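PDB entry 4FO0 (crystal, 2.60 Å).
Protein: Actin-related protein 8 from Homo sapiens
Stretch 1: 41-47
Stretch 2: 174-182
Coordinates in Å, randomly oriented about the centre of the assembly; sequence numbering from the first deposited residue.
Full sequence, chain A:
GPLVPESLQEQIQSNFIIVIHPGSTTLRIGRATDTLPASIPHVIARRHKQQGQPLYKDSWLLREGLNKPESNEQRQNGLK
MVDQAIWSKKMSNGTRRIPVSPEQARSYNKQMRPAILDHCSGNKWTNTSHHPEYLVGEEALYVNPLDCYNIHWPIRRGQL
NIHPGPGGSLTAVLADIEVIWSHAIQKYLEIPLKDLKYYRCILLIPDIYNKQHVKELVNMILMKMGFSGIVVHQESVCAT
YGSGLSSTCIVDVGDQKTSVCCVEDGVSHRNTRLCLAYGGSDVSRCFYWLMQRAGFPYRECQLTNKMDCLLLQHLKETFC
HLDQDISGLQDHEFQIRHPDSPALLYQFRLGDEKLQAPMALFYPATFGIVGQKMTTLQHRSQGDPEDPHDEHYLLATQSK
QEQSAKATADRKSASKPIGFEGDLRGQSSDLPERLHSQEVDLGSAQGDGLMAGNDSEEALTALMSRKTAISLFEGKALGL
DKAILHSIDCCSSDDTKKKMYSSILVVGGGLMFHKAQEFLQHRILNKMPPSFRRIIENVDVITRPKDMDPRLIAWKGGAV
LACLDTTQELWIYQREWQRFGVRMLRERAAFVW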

# COMPACT_ATOMS: atom_id res chain seq x y z
N PRO A 41 4.42 4.37 -10.14
CA PRO A 41 4.20 5.34 -9.04
C PRO A 41 2.98 6.15 -9.39
O PRO A 41 2.93 6.77 -10.44
CB PRO A 41 5.45 6.23 -9.09
CG PRO A 41 6.50 5.36 -9.78
CD PRO A 41 5.75 4.48 -10.75
N HIS A 42 1.98 6.11 -8.54
CA HIS A 42 0.70 6.70 -8.87
C HIS A 42 0.71 8.19 -8.54
O HIS A 42 0.11 8.64 -7.56
CB HIS A 42 -0.38 5.97 -8.09
CG HIS A 42 -1.75 6.25 -8.57
ND1 HIS A 42 -2.63 7.05 -7.88
CD2 HIS A 42 -2.39 5.86 -9.70
CE1 HIS A 42 -3.76 7.13 -8.55
NE2 HIS A 42 -3.64 6.41 -9.65
N VAL A 43 1.43 8.94 -9.37
CA VAL A 43 1.77 10.33 -9.08
C VAL A 43 1.93 11.11 -10.39
O VAL A 43 2.22 10.53 -11.44
CB VAL A 43 3.09 10.42 -8.30
CG1 VAL A 43 4.22 9.81 -9.13
CG2 VAL A 43 3.41 11.88 -7.90
N ILE A 44 1.72 12.42 -10.32
CA ILE A 44 1.81 13.26 -11.50
C ILE A 44 2.41 14.62 -11.16
O ILE A 44 2.09 15.22 -10.13
CB ILE A 44 0.43 13.44 -12.19
CG1 ILE A 44 0.55 14.39 -13.38
CG2 ILE A 44 -0.59 14.02 -11.23
CD1 ILE A 44 -0.68 14.47 -14.23
N ALA A 45 3.29 15.09 -12.02
CA ALA A 45 3.84 16.44 -11.89
C ALA A 45 3.20 17.34 -12.93
O ALA A 45 3.16 17.01 -14.12
CB ALA A 45 5.35 16.43 -12.04
N ARG A 46 2.68 18.47 -12.48
CA ARG A 46 2.03 19.40 -13.37
C ARG A 46 2.80 20.70 -13.37
O ARG A 46 3.17 21.20 -12.30
CB ARG A 46 0.59 19.63 -12.93
CG ARG A 46 -0.34 18.51 -13.32
CD ARG A 46 -1.77 18.99 -13.29
NE ARG A 46 -2.72 17.98 -13.75
CZ ARG A 46 -2.95 17.68 -15.02
NH1 ARG A 46 -2.27 18.29 -15.99
NH2 ARG A 46 -3.85 16.76 -15.33
N ARG A 47 3.05 21.23 -14.57
CA ARG A 47 3.80 22.47 -14.71
C ARG A 47 2.99 23.64 -14.19
O ARG A 47 1.77 23.56 -14.07
CB ARG A 47 4.20 22.73 -16.16
CG ARG A 47 5.26 23.82 -16.29
CD ARG A 47 5.65 24.08 -17.74
NE ARG A 47 7.03 23.68 -18.03
CZ ARG A 47 8.09 24.43 -17.76
NH1 ARG A 47 7.94 25.62 -17.19
NH2 ARG A 47 9.31 23.99 -18.06
N LEU A 174 -9.72 13.73 -10.53
CA LEU A 174 -10.19 12.86 -11.59
C LEU A 174 -9.41 13.10 -12.88
O LEU A 174 -9.12 12.16 -13.61
CB LEU A 174 -11.69 13.03 -11.80
CG LEU A 174 -12.53 12.33 -10.74
CD1 LEU A 174 -13.96 12.79 -10.82
CD2 LEU A 174 -12.46 10.84 -10.94
N ALA A 175 -9.06 14.34 -13.15
CA ALA A 175 -8.33 14.64 -14.36
C ALA A 175 -6.92 14.07 -14.27
O ALA A 175 -6.36 13.57 -15.26
CB ALA A 175 -8.28 16.12 -14.60
N ASP A 176 -6.36 14.12 -13.06
CA ASP A 176 -5.04 13.56 -12.80
C ASP A 176 -5.05 12.04 -12.91
O ASP A 176 -4.14 11.45 -13.49
CB ASP A 176 -4.53 14.00 -11.42
CG ASP A 176 -4.20 15.50 -11.36
OD1 ASP A 176 -4.20 16.14 -12.44
OD2 ASP A 176 -3.94 16.04 -10.25
N ILE A 177 -6.09 11.40 -12.38
CA ILE A 177 -6.25 9.96 -12.54
C ILE A 177 -6.27 9.61 -14.01
O ILE A 177 -5.54 8.72 -14.45
CB ILE A 177 -7.54 9.44 -11.91
CG1 ILE A 177 -7.53 9.71 -10.41
CG2 ILE A 177 -7.71 7.93 -12.18
CD1 ILE A 177 -6.30 9.21 -9.78
N GLU A 178 -7.10 10.31 -14.76
CA GLU A 178 -7.25 10.00 -16.17
C GLU A 178 -5.93 10.16 -16.91
O GLU A 178 -5.54 9.29 -17.70
CB GLU A 178 -8.31 10.86 -16.82
CG GLU A 178 -8.32 10.71 -18.33
CD GLU A 178 -9.58 11.23 -18.98
OE1 GLU A 178 -10.37 11.91 -18.29
OE2 GLU A 178 -9.79 10.94 -20.18
N VAL A 179 -5.24 11.25 -16.66
CA VAL A 179 -3.94 11.44 -17.29
C VAL A 179 -2.97 10.32 -16.89
O VAL A 179 -2.29 9.75 -17.75
CB VAL A 179 -3.36 12.82 -16.97
CG1 VAL A 179 -1.92 12.92 -17.47
CG2 VAL A 179 -4.22 13.89 -17.59
N ILE A 180 -2.90 10.01 -15.60
CA ILE A 180 -2.00 8.95 -15.15
C ILE A 180 -2.37 7.59 -15.77
O ILE A 180 -1.51 6.89 -16.30
CB ILE A 180 -1.95 8.86 -13.62
CG1 ILE A 180 -1.40 10.15 -13.02
CG2 ILE A 180 -1.09 7.68 -13.18
CD1 ILE A 180 -1.48 10.18 -11.49
N TRP A 181 -3.65 7.22 -15.71
CA TRP A 181 -4.07 5.94 -16.24
C TRP A 181 -3.93 5.86 -17.75
O TRP A 181 -3.52 4.84 -18.28
CB TRP A 181 -5.51 5.60 -15.82
CG TRP A 181 -5.62 5.38 -14.36
CD1 TRP A 181 -4.64 5.56 -13.44
CD2 TRP A 181 -6.78 4.94 -13.64
NE1 TRP A 181 -5.10 5.27 -12.18
CE2 TRP A 181 -6.42 4.89 -12.28
CE3 TRP A 181 -8.08 4.59 -14.01
CZ2 TRP A 181 -7.31 4.50 -11.28
CZ3 TRP A 181 -8.97 4.20 -13.02
CH2 TRP A 181 -8.58 4.16 -11.67
N SER A 182 -4.27 6.94 -18.45
CA SER A 182 -4.16 6.94 -19.89
C SER A 182 -2.70 6.81 -20.34
O SER A 182 -2.38 6.02 -21.22
CB SER A 182 -4.80 8.18 -20.47
OG SER A 182 -6.11 8.29 -19.95

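A short strand that crosses a helix often combines two kinds of adhesion, an apolar centre and directional polar bonds beside it, and residues 41-47 and 174-182 of actin-related protein 8 give a compact example. Residues that touch across the contact are at least 129 apart in sequence, yet the two segments bury 422 Å² between them. The strand, residues 44-47, runs at 113° to the helix, with the axes 9.8 Å apart at their closest.

Pro41 points away from the helix and takes no part in the contact. His42 is the first residue to engage. Its CA-to-CB bond points sideways, but with chi1 in the t well the imidazole reaches the helix and places His42 NE2 3.1 Å from NE1 of Trp181. The indole nitrogen donates this hydrogen bond, so NE2 serves as the acceptor. Each ring meets the other at its edge; the planes are inclined at 52° and neither ring covers the other's face, as suits a bond between in-plane nitrogens. The imidazole also has apolar neighbours: His42 CE1 lies 3.5 Å from CD1 of Ile177, whose CA-to-CB bond points away from stretch 1, though the end of the side chain comes nearer. A buried histidine is thus given both a polar partner and apolar contacts.

The CA-to-CB bond of Val43 points away from the helix, and it is its backbone that makes the approach, with the carbonyl carbon C of Val43 3.7 Å from CD1 of Ile180. At Ile44 the CA-to-CB bond points toward the helix. Here the two backbones are in register, the CA atoms of Ile44 and Ile180 lying 6.8 Å apart. CB of Ile44 packs 3.8 Å from CD1 of Ile180, while the extended t,t rotamer carries Ile44 CD1 to within 3.8 Å of Val179 CG1. Branched aliphatic side chains fit this site well, since they offer compact hydrocarbon groups for packing without leaving a polar group unsatisfied.

Strand alternation takes Ala45 out of reach and brings Arg46 back toward the helix. Arg46 NE donates to Asp176 OD1 at 2.7 Å, forming a salt bridge, and Arg46 NH2 donates to the same Asp176 OD1 at 3.0 Å. The oxygen sits near the guanidinium plane, where the N-H bonds point, so one carboxylate oxygen receives two bonds and the buried Asp176 gains a compensating charge. The aliphatic neighbourhood persists even here, with Arg46 NH2 3.7 Å from Val179 CG2. Arg47 again lies out of reach, completing the alternation.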